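Local coordinates for exported protein (Bacteroides fragilis, PDB 4JX0) that is of unknown function but binds magnesium and joins a BT_3987-like N-terminal domain to a domain of the F5/F8 type C family, at residues Glu22-Gln28 / Ala160-Ser164; Lys82-Glu88 / Ala145-Glu151; Ala216-Ser222 / Phe309-Asn314. All coordinates share one frame. Residues are numbered along the deposited sequence.

Overall arrangement
Contacts 1 and 2 both belong to the N-terminal domain, their centres about 17 Å apart, whereas contact 3 lies on the other side of the chain's centre, about 51 Å between centres from either. Along the chain, Glu-22-Gln-28 comes first, then both strands of contact 2, then Ala-160-Ser-164, so that contact 1 encloses contact 2 in sequence; contact 3 follows wholly afterwards. The first two meet directly: Ser-164 O lies 2.8 Å from Leu-148 N, a probable hydrogen bond where strand 165-174 begins beside strand 142-150. Contact 3 belongs to the C-terminal domain and its magnesium site, far from contacts 1 and 2, with nearest atoms about 29 Å away.

Contact 1: Glu22-Gln28 / Ala160-Ser164; sequences EEDIREQ and ARTRS
Residues 160-164 form an irregular turn lying against the first two turns of helix 23-31, for which Glu-22 is the N-cap residue. The nearest CA pairs are Ile-25 with Ala-160 at 7.1 Å and Asp-24 with Thr-162 at 7.3 Å. Ala-160, extended (phi/psi -60/151), points its CB toward the helix, 4.2 Å from CG2 of Ile-25. Arg-161 turns to -59/-53, and its N donates to OE1 of Gln-28 (3.0 Å); Gln-28 (chi1 m, chi2 t) also brings NE2 to 3.5 Å from CD of Arg-161. Three hydrogen bonds, one part of a salt bridge, join the helix to this loop, which connects strands 157-159 and 165-174 of the N-terminal domain's mixed sheet. The helix lies beside strand 36-41, next to the outermost strand 157-159: the backbone of Ala-160 bonds to Val-38, and Ile-25 packs on Tyr-39. Thr-162 (-95/170, chi1 p) donates OG1 to OD2 of Asp-24 at 2.6 Å. Arg-163 takes a left-handed conformation, 54/38, which turns its side chain (chi1 m, chi2 t, chi3 t) toward the helix. There NE of Arg-163 salt-bridges OD1 of Asp-24 (3.0 Å), whose p rotamer serves two consecutive residues. CG of Glu-22 covers one guanidinium face, 3.7 Å from NE of Arg-163, and its OE1 is hydrogen-bonded to Tyr-39. OG of Ser-164 gives a weak 3.4 Å hydrogen bond back to O of Arg-161.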
loop_
_atom_site.group_PDB
_atom_site.type_symbol
_atom_site.label_atom_id
_atom_site.label_comp_id
_atom_site.label_asym_id
_atom_site.label_seq_id
_atom_site.Cartn_x
_atom_site.Cartn_y
_atom_site.Cartn_z
ATOM N N GLU A 22 -15.698 22.883 11.263
ATOM C CA GLU A 22 -16.218 22.349 9.998
ATOM C C GLU A 22 -17.589 22.954 9.725
ATOM O O GLU A 22 -18.336 23.210 10.667
ATOM C CB GLU A 22 -16.280 20.816 10.032
ATOM C CG GLU A 22 -14.909 20.153 10.067
ATOM C CD GLU A 22 -14.262 19.945 11.426
ATOM O OE1 GLU A 22 -14.562 20.717 12.363
ATOM O OE2 GLU A 22 -13.434 19.014 11.548
ATOM N N GLU A 23 -17.907 23.237 8.459
ATOM C CA GLU A 23 -19.157 23.920 8.112
ATOM C C GLU A 23 -20.416 23.164 8.579
ATOM O O GLU A 23 -21.354 23.809 9.038
ATOM C CB GLU A 23 -19.237 24.188 6.593
ATOM C CG GLU A 23 -20.364 25.130 6.167
ATOM C CD GLU A 23 -20.449 26.465 6.892
ATOM O OE1 GLU A 23 -19.389 27.097 7.104
ATOM O OE2 GLU A 23 -21.577 26.877 7.253
ATOM N N ASP A 24 -20.436 21.827 8.483
ATOM C CA ASP A 24 -21.615 21.039 8.881
ATOM C C ASP A 24 -21.897 21.115 10.390
ATOM O O ASP A 24 -23.068 21.180 10.771
ATOM C CB ASP A 24 -21.496 19.569 8.449
ATOM C CG ASP A 24 -20.305 18.839 9.023
ATOM O OD1 ASP A 24 -19.159 19.237 8.710
ATOM O OD2 ASP A 24 -20.513 17.864 9.768
ATOM N N ILE A 25 -20.849 21.097 11.243
ATOM C CA ILE A 25 -21.051 21.180 12.693
ATOM C C ILE A 25 -21.207 22.663 13.098
ATOM O O ILE A 25 -21.834 22.919 14.119
ATOM C CB ILE A 25 -19.986 20.426 13.540
ATOM C CG1 ILE A 25 -18.603 21.062 13.457
ATOM C CG2 ILE A 25 -19.930 18.938 13.185
ATOM C CD1 ILE A 25 -18.127 21.509 14.747
ATOM N N ARG A 26 -20.694 23.630 12.296
ATOM C CA ARG A 26 -20.903 25.063 12.558
ATOM C C ARG A 26 -22.394 25.399 12.369
ATOM O O ARG A 26 -22.915 26.248 13.090
ATOM C CB ARG A 26 -20.029 25.943 11.643
ATOM C CG ARG A 26 -20.021 27.429 12.035
ATOM C CD ARG A 26 -19.403 28.352 10.990
ATOM N NE ARG A 26 -18.037 28.758 11.345
ATOM C CZ ARG A 26 -16.915 28.139 10.979
ATOM N NH1 ARG A 26 -16.962 27.047 10.218
ATOM N NH2 ARG A 26 -15.733 28.606 11.371
ATOM N N GLU A 27 -23.078 24.724 11.415
ATOM C CA GLU A 27 -24.519 24.889 11.186
ATOM C C GLU A 27 -25.305 24.338 12.375
ATOM O O GLU A 27 -26.260 24.979 12.797
ATOM C CB GLU A 27 -24.976 24.197 9.888
ATOM C CG GLU A 27 -24.625 24.966 8.625
ATOM C CD GLU A 27 -24.937 24.251 7.321
ATOM O OE1 GLU A 27 -25.673 23.238 7.351
ATOM O OE2 GLU A 27 -24.456 24.718 6.262
ATOM N N GLN A 28 -24.909 23.165 12.920
ATOM C CA GLN A 28 -25.551 22.572 14.105
ATOM C C GLN A 28 -25.411 23.475 15.322
ATOM O O GLN A 28 -26.343 23.569 16.125
ATOM C CB GLN A 28 -24.963 21.201 14.468
ATOM C CG GLN A 28 -25.510 20.018 13.687
ATOM C CD GLN A 28 -25.221 18.726 14.420
ATOM O OE1 GLN A 28 -24.405 17.899 13.977
ATOM N NE2 GLN A 28 -25.895 18.523 15.562
ATOM N N ALA A 160 -22.267 14.646 17.568
ATOM C CA ALA A 160 -22.826 15.390 16.432
ATOM C C ALA A 160 -23.615 14.479 15.481
ATOM O O ALA A 160 -23.327 13.282 15.382
ATOM C CB ALA A 160 -21.720 16.098 15.668
ATOM N N ARG A 161 -24.628 15.043 14.802
ATOM C CA ARG A 161 -25.472 14.292 13.863
ATOM C C ARG A 161 -24.594 13.700 12.745
ATOM O O ARG A 161 -24.579 12.484 12.536
ATOM C CB ARG A 161 -26.593 15.198 13.295
ATOM C CG ARG A 161 -27.647 15.551 14.344
ATOM C CD ARG A 161 -28.489 16.764 13.999
ATOM N NE ARG A 161 -29.390 17.112 15.102
ATOM C CZ ARG A 161 -30.254 18.128 15.101
ATOM N NH1 ARG A 161 -30.355 18.925 14.039
ATOM N NH2 ARG A 161 -31.024 18.355 16.159
ATOM N N THR A 162 -23.809 14.574 12.102
ATOM C CA THR A 162 -22.837 14.233 11.066
ATOM C C THR A 162 -21.454 14.068 11.712
ATOM O O THR A 162 -21.298 14.408 12.880
ATOM C CB THR A 162 -22.830 15.346 10.029
ATOM O OG1 THR A 162 -22.569 16.578 10.704
ATOM C CG2 THR A 162 -24.146 15.445 9.278
ATOM N N ARG A 163 -20.460 13.564 10.964
ATOM C CA ARG A 163 -19.078 13.354 11.436
ATOM C C ARG A 163 -19.003 12.494 12.731
ATOM O O ARG A 163 -18.171 12.754 13.594
ATOM C CB ARG A 163 -18.340 14.698 11.627
ATOM C CG ARG A 163 -18.155 15.445 10.323
ATOM C CD ARG A 163 -17.379 16.737 10.457
ATOM N NE ARG A 163 -16.993 17.279 9.148
ATOM C CZ ARG A 163 -15.965 16.862 8.412
ATOM N NH1 ARG A 163 -15.179 15.880 8.847
ATOM N NH2 ARG A 163 -15.708 17.430 7.238
ATOM N N SER A 164 -19.864 11.470 12.848
ATOM C CA SER A 164 -19.884 10.544 13.989
ATOM C C SER A 164 -19.572 9.094 13.583
ATOM O O SER A 164 -19.428 8.250 14.471
ATOM C CB SER A 164 -21.246 10.578 14.676
ATOM O OG SER A 164 -22.304 10.252 13.786
#

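Contact 2: Lys82-Glu88 / Ala145-Glu151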
loop_
_atom_site.group_PDB
_atom_site.type_symbol
_atom_site.label_atom_id
_atom_site.label_comp_id
_atom_site.label_asym_id
_atom_site.label_seq_id
_atom_site.Cartn_x
_atom_site.Cartn_y
_atom_site.Cartn_z
ATOM N N LYS A 82 -15.399 10.341 28.514
ATOM C CA LYS A 82 -14.812 9.095 28.007
ATOM C C LYS A 82 -15.452 8.787 26.665
ATOM O O LYS A 82 -16.676 8.712 26.590
ATOM C CB LYS A 82 -15.018 7.925 28.989
ATOM C CG LYS A 82 -14.221 8.045 30.283
ATOM C CD LYS A 82 -14.327 6.774 31.127
ATOM C CE LYS A 82 -13.330 6.731 32.261
ATOM N NZ LYS A 82 -13.311 5.404 32.939
ATOM N N VAL A 83 -14.638 8.615 25.612
ATOM C CA VAL A 83 -15.115 8.327 24.258
ATOM C C VAL A 83 -14.484 7.044 23.736
ATOM O O VAL A 83 -13.382 6.674 24.139
ATOM C CB VAL A 83 -14.857 9.493 23.275
ATOM C CG1 VAL A 83 -15.769 10.670 23.587
ATOM C CG2 VAL A 83 -13.385 9.929 23.266
ATOM N N ASN A 84 -15.180 6.374 22.822
ATOM C CA ASN A 84 -14.688 5.138 22.214
ATOM C C ASN A 84 -15.395 4.875 20.903
ATOM O O ASN A 84 -16.432 5.482 20.647
ATOM C CB ASN A 84 -14.887 3.945 23.176
ATOM C CG ASN A 84 -13.891 2.797 22.976
ATOM O OD1 ASN A 84 -13.235 2.658 21.925
ATOM N ND2 ASN A 84 -13.753 1.948 23.982
ATOM N N LEU A 85 -14.838 3.978 20.071
ATOM C CA LEU A 85 -15.465 3.565 18.814
ATOM C C LEU A 85 -16.092 2.194 18.972
ATOM O O LEU A 85 -15.670 1.406 19.818
ATOM C CB LEU A 85 -14.441 3.507 17.679
ATOM C CG LEU A 85 -13.971 4.831 17.138
ATOM C CD1 LEU A 85 -12.683 4.656 16.388
ATOM C CD2 LEU A 85 -15.024 5.478 16.245
HETATM N N MSE A 86 -17.070 1.890 18.139
HETATM C CA MSE A 86 -17.680 0.567 18.151
HETATM C C MSE A 86 -18.010 0.166 16.736
HETATM O O MSE A 86 -18.221 1.023 15.886
HETATM C CB MSE A 86 -18.912 0.513 19.064
HETATM C CG MSE A 86 -20.130 1.238 18.539
HETATM SE SE MSE A 86 -21.669 0.691 19.550
HETATM C CE MSE A 86 -22.069 -1.022 18.622
ATOM N N LYS A 87 -18.038 -1.139 16.488
ATOM C CA LYS A 87 -18.320 -1.682 15.172
ATOM C C LYS A 87 -19.817 -1.767 14.987
ATOM O O LYS A 87 -20.462 -2.601 15.616
ATOM C CB LYS A 87 -17.656 -3.061 15.020
ATOM C CG LYS A 87 -17.787 -3.689 13.645
ATOM C CD LYS A 87 -16.932 -4.944 13.570
ATOM C CE LYS A 87 -17.349 -5.895 12.481
ATOM N NZ LYS A 87 -17.193 -5.318 11.123
ATOM N N GLU A 88 -20.377 -0.878 14.159
ATOM C CA GLU A 88 -21.800 -0.880 13.843
ATOM C C GLU A 88 -21.924 -1.256 12.373
ATOM O O GLU A 88 -21.817 -0.400 11.495
ATOM C CB GLU A 88 -22.448 0.478 14.177
ATOM C CG GLU A 88 -23.967 0.487 14.049
ATOM C CD GLU A 88 -24.699 -0.460 14.982
ATOM O OE1 GLU A 88 -24.841 -0.126 16.180
ATOM O OE2 GLU A 88 -25.117 -1.544 14.516
ATOM N N ALA A 145 -17.801 -0.602 9.136
ATOM C CA ALA A 145 -18.251 0.711 9.571
ATOM C C ALA A 145 -18.129 0.790 11.077
ATOM O O ALA A 145 -18.372 -0.203 11.771
ATOM C CB ALA A 145 -19.686 0.945 9.134
ATOM N N ILE A 146 -17.725 1.962 11.578
ATOM C CA ILE A 146 -17.541 2.210 13.010
ATOM C C ILE A 146 -18.215 3.518 13.390
ATOM O O ILE A 146 -18.258 4.437 12.565
ATOM C CB ILE A 146 -16.038 2.216 13.421
ATOM C CG1 ILE A 146 -15.169 2.971 12.403
ATOM C CG2 ILE A 146 -15.560 0.796 13.596
ATOM C CD1 ILE A 146 -13.873 3.522 12.944
ATOM N N LYS A 147 -18.759 3.597 14.622
ATOM C CA LYS A 147 -19.419 4.816 15.095
ATOM C C LYS A 147 -18.829 5.251 16.416
ATOM O O LYS A 147 -18.412 4.413 17.218
ATOM C CB LYS A 147 -20.955 4.659 15.203
ATOM C CG LYS A 147 -21.463 3.663 16.238
ATOM C CD LYS A 147 -22.989 3.654 16.251
ATOM C CE LYS A 147 -23.571 2.747 17.313
ATOM N NZ LYS A 147 -25.060 2.714 17.280
ATOM N N LEU A 148 -18.801 6.573 16.637
ATOM C CA LEU A 148 -18.292 7.161 17.869
ATOM C C LEU A 148 -19.350 7.057 18.968
ATOM O O LEU A 148 -20.547 7.217 18.692
ATOM C CB LEU A 148 -17.911 8.627 17.611
ATOM C CG LEU A 148 -17.277 9.382 18.762
ATOM C CD1 LEU A 148 -15.905 8.841 19.094
ATOM C CD2 LEU A 148 -17.212 10.854 18.461
ATOM N N THR A 149 -18.911 6.777 20.210
ATOM C CA THR A 149 -19.806 6.637 21.367
ATOM C C THR A 149 -19.249 7.365 22.582
ATOM O O THR A 149 -18.057 7.634 22.638
ATOM C CB THR A 149 -20.009 5.147 21.709
ATOM O OG1 THR A 149 -18.785 4.585 22.191
ATOM C CG2 THR A 149 -20.521 4.337 20.538
HETATM N N MSE A 150 -20.121 7.666 23.555
HETATM C CA MSE A 150 -19.773 8.277 24.842
HETATM C C MSE A 150 -20.154 7.303 25.933
HETATM O O MSE A 150 -21.221 6.685 25.843
HETATM C CB MSE A 150 -20.505 9.598 25.042
HETATM C CG MSE A 150 -19.911 10.741 24.267
HETATM SE SE MSE A 150 -20.720 12.434 24.783
HETATM C CE MSE A 150 -22.602 12.023 24.526
ATOM N N GLU A 151 -19.312 7.159 26.964
ATOM C CA GLU A 151 -19.583 6.188 28.027
ATOM C C GLU A 151 -20.776 6.606 28.906
ATOM O O GLU A 151 -21.799 5.907 28.926
ATOM C CB GLU A 151 -18.333 5.963 28.893
ATOM C CG GLU A 151 -18.438 4.781 29.839
ATOM C CD GLU A 151 -17.210 4.615 30.710
ATOM O OE1 GLU A 151 -16.175 4.139 30.187
ATOM O OE2 GLU A 151 -17.275 4.978 31.909
#
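Strands 81-87 and 142-150 are antiparallel neighbours in the large sheet of the BT_3987-like N-terminal domain, of the E-set clan, whose members have immunoglobulin-like beta-sandwich folds. Their short segments run at 148° with axes 4.6 Å apart. At the Lys-82 end, O of Lys-82 accepts N of Glu-151 (3.1 Å), and its CD lies 3.4 Å from OE1 of Glu-151. Val-83 faces Met-150 (selenomethionine) in a non-hydrogen-bonded pair; its CG1 is 4.2 Å from CG of Met-150, and its side chain turns inward onto Val-71 of strand 66-73. Asn-84 and Thr-149 form a hydrogen-bonded pair: N of Asn-84 donates to O of Thr-149 (3.1 Å), while O of Asn-84 receives both N (2.8 Å) and OG1 (3.0 Å) of Thr-149. Leu-85, opposite Leu-148, reaches diagonally with CD1 to CD1 of Ile-146 at 3.8 Å, and both pack on Phe-69 and Phe-112. The face carrying Val-83, Leu-85, Ile-146 and Leu-148 is buried in the domain interior, with Met-150 and Lys-87 at its two ends. On the opposite face, with Asn-84, selenomethionine Met-86 forms a hydrogen-bonded pair with Lys-147, N to O (3.0 Å) and O to N (2.9 Å), and lays its CG 3.7 Å from CG2 of Thr-149. Lys-87 sits across from Ile-146 in a non-hydrogen-bonded pair, and its NZ makes a salt bridge with Asp-89. As the strand ends, N of Glu-88 bonds weakly to O of Ala-145 (3.2 Å), and its OE1 closes a salt bridge with NZ of Lys-147 at 3.1 Å.

Contact 3: Ala216-Ser222 / Phe309-Asn314. With MG (magnesium ion), chain D.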
loop_
_atom_site.group_PDB
_atom_site.type_symbol
_atom_site.label_atom_id
_atom_site.label_comp_id
_atom_site.label_asym_id
_atom_site.label_seq_id
_atom_site.Cartn_x
_atom_site.Cartn_y
_atom_site.Cartn_z
ATOM N N ALA A 216 27.144 2.239 -20.332
ATOM C CA ALA A 216 26.522 3.333 -21.094
ATOM C C ALA A 216 25.003 3.260 -21.023
ATOM O O ALA A 216 24.431 2.175 -21.156
ATOM C CB ALA A 216 26.962 3.283 -22.547
ATOM N N ASN A 217 24.346 4.419 -20.871
ATOM C CA ASN A 217 22.897 4.487 -20.766
ATOM C C ASN A 217 22.239 5.111 -21.995
ATOM O O ASN A 217 22.751 6.072 -22.582
ATOM C CB ASN A 217 22.500 5.293 -19.549
ATOM C CG ASN A 217 21.017 5.346 -19.349
ATOM O OD1 ASN A 217 20.368 6.322 -19.726
ATOM N ND2 ASN A 217 20.435 4.260 -18.891
ATOM N N ASN A 218 21.068 4.562 -22.340
ATOM C CA ASN A 218 20.180 5.045 -23.395
ATOM C C ASN A 218 18.715 4.983 -22.911
ATOM O O ASN A 218 17.977 5.941 -23.129
ATOM C CB ASN A 218 20.383 4.263 -24.684
ATOM C CG ASN A 218 21.630 4.675 -25.416
ATOM O OD1 ASN A 218 21.734 5.810 -25.895
ATOM N ND2 ASN A 218 22.619 3.791 -25.506
ATOM N N TRP A 219 18.304 3.880 -22.241
ATOM C CA TRP A 219 16.961 3.710 -21.696
ATOM C C TRP A 219 16.908 3.992 -20.196
ATOM O O TRP A 219 17.743 3.506 -19.430
ATOM C CB TRP A 219 16.467 2.280 -21.938
ATOM C CG TRP A 219 15.029 2.084 -21.572
ATOM C CD1 TRP A 219 13.944 2.347 -22.352
ATOM C CD2 TRP A 219 14.520 1.645 -20.308
ATOM N NE1 TRP A 219 12.784 2.078 -21.659
ATOM C CE2 TRP A 219 13.110 1.646 -20.399
ATOM C CE3 TRP A 219 15.117 1.287 -19.090
ATOM C CZ2 TRP A 219 12.293 1.284 -19.324
ATOM C CZ3 TRP A 219 14.306 0.913 -18.032
ATOM C CH2 TRP A 219 12.914 0.938 -18.146
ATOM N N TYR A 220 15.859 4.708 -19.777
ATOM C CA TYR A 220 15.581 5.023 -18.382
ATOM C C TYR A 220 14.114 5.409 -18.235
ATOM O O TYR A 220 13.480 5.804 -19.215
ATOM C CB TYR A 220 16.505 6.138 -17.856
ATOM C CG TYR A 220 16.478 7.422 -18.653
ATOM C CD1 TYR A 220 17.296 7.591 -19.760
ATOM C CD2 TYR A 220 15.694 8.499 -18.254
ATOM C CE1 TYR A 220 17.299 8.779 -20.485
ATOM C CE2 TYR A 220 15.716 9.706 -18.946
ATOM C CZ TYR A 220 16.510 9.837 -20.076
ATOM O OH TYR A 220 16.530 10.994 -20.824
ATOM N N THR A 221 13.565 5.253 -17.031
ATOM C CA THR A 221 12.172 5.595 -16.756
ATOM C C THR A 221 12.089 7.053 -16.341
ATOM O O THR A 221 13.103 7.649 -15.976
ATOM C CB THR A 221 11.585 4.661 -15.673
ATOM O OG1 THR A 221 12.245 4.856 -14.425
ATOM C CG2 THR A 221 11.675 3.204 -16.057
ATOM N N SER A 222 10.886 7.633 -16.435
ATOM C CA SER A 222 10.601 9.008 -16.009
ATOM C C SER A 222 9.501 9.082 -14.920
ATOM O O SER A 222 9.333 10.146 -14.336
ATOM C CB SER A 222 10.195 9.855 -17.203
ATOM O OG SER A 222 11.240 9.872 -18.158
ATOM N N PHE A 309 11.356 8.372 -8.924
ATOM C CA PHE A 309 10.950 7.234 -9.760
ATOM C C PHE A 309 11.493 7.360 -11.190
ATOM O O PHE A 309 10.736 7.416 -12.161
ATOM C CB PHE A 309 9.421 7.064 -9.760
ATOM C CG PHE A 309 8.948 6.498 -8.447
ATOM C CD1 PHE A 309 8.760 7.324 -7.348
ATOM C CD2 PHE A 309 8.838 5.126 -8.264
ATOM C CE1 PHE A 309 8.404 6.793 -6.110
ATOM C CE2 PHE A 309 8.455 4.602 -7.036
ATOM C CZ PHE A 309 8.264 5.437 -5.961
ATOM N N SER A 310 12.825 7.345 -11.300
ATOM C CA SER A 310 13.554 7.384 -12.560
ATOM C C SER A 310 14.827 6.587 -12.383
ATOM O O SER A 310 15.659 6.991 -11.577
ATOM C CB SER A 310 13.866 8.821 -12.962
ATOM O OG SER A 310 14.700 8.864 -14.108
ATOM N N VAL A 311 14.960 5.440 -13.064
ATOM C CA VAL A 311 16.142 4.590 -12.949
ATOM C C VAL A 311 16.725 4.322 -14.331
ATOM O O VAL A 311 15.987 4.252 -15.312
ATOM C CB VAL A 311 15.851 3.250 -12.203
ATOM C CG1 VAL A 311 15.000 3.478 -10.960
ATOM C CG2 VAL A 311 15.196 2.218 -13.113
ATOM N N ASP A 312 18.044 4.093 -14.376
ATOM C CA ASP A 312 18.776 3.700 -15.574
ATOM C C ASP A 312 18.851 2.201 -15.640
ATOM O O ASP A 312 19.088 1.579 -14.615
ATOM C CB ASP A 312 20.228 4.231 -15.543
ATOM C CG ASP A 312 20.449 5.685 -15.869
ATOM O OD1 ASP A 312 19.460 6.388 -16.139
ATOM O OD2 ASP A 312 21.621 6.130 -15.830
ATOM N N VAL A 313 18.691 1.615 -16.826
ATOM C CA VAL A 313 18.930 0.191 -17.041
ATOM C C VAL A 313 19.813 0.177 -18.282
ATOM O O VAL A 313 19.372 0.565 -19.357
ATOM C CB VAL A 313 17.677 -0.710 -17.103
ATOM C CG1 VAL A 313 18.076 -2.175 -17.219
ATOM C CG2 VAL A 313 16.823 -0.521 -15.851
ATOM N N ASN A 314 21.105 -0.098 -18.076
ATOM C CA ASN A 314 22.150 -0.064 -19.098
ATOM C C ASN A 314 22.320 -1.398 -19.818
ATOM O O ASN A 314 22.820 -1.420 -20.945
ATOM C CB ASN A 314 23.477 0.318 -18.437
ATOM C CG ASN A 314 23.430 1.626 -17.688
ATOM O OD1 ASN A 314 22.515 2.428 -17.861
ATOM N ND2 ASN A 314 24.400 1.855 -16.813
HETATM MG MG MG D . 23.884 -2.257 -22.650
HETATM O O HOH W 1 23.964 -0.099 -22.903
HETATM O O HOH W 2 20.298 1.683 -21.782
#
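The magnesium site of the C-terminal domain, which probably belongs to the F5/F8 type C (discoidin-like) family of beta-sandwich (jelly-roll) fold, lies at one end of this contact, where the metal takes O of Asn-314 at 2.2 Å and water 1 at 2.2 Å; Ser-208, Asp-211, Asn-213 and Glu-315 complete the site. Water 1 in turn donates to O of Ala-216 (2.9 Å), so both segments reach the ion, one directly and one through the solvent ligand. Next to it, ND2 of Asn-217 donates to OD1 of Asn-314 (3.0 Å) and, within its own segment, to O of Trp-219 (2.8 Å). Beyond this the segments run roughly antiparallel, but with little regular ladder. The bond from N of Val-313 to O of Trp-219 is weak at 3.4 Å, and water 2 bridges N of Trp-219 (3.0 Å) and O of Val-313 (2.8 Å). Tyr-220 and Asp-312 form a non-hydrogen-bonded pair, their CA atoms 4.5 Å apart. Thr-221 then binds twice to Val-311, N to O at 3.1 Å and OG1 accepting N at 3.1 Å, and its O receives OG of Ser-310 (2.7 Å). The edge of the Trp-219 ring meets Val-313, CZ3 to CG2 at 3.6 Å, while its NE1 bonds to Ile-201. Asp-312 is held by Asn-246 and Tyr-220 lies in cation-pi contact with Arg-202. Val-311 and Val-313 pack on Met-302 of strand 296-304, and Val-313 also touches Leu-243 of strand 235-244, the neighbour of strand 312-319.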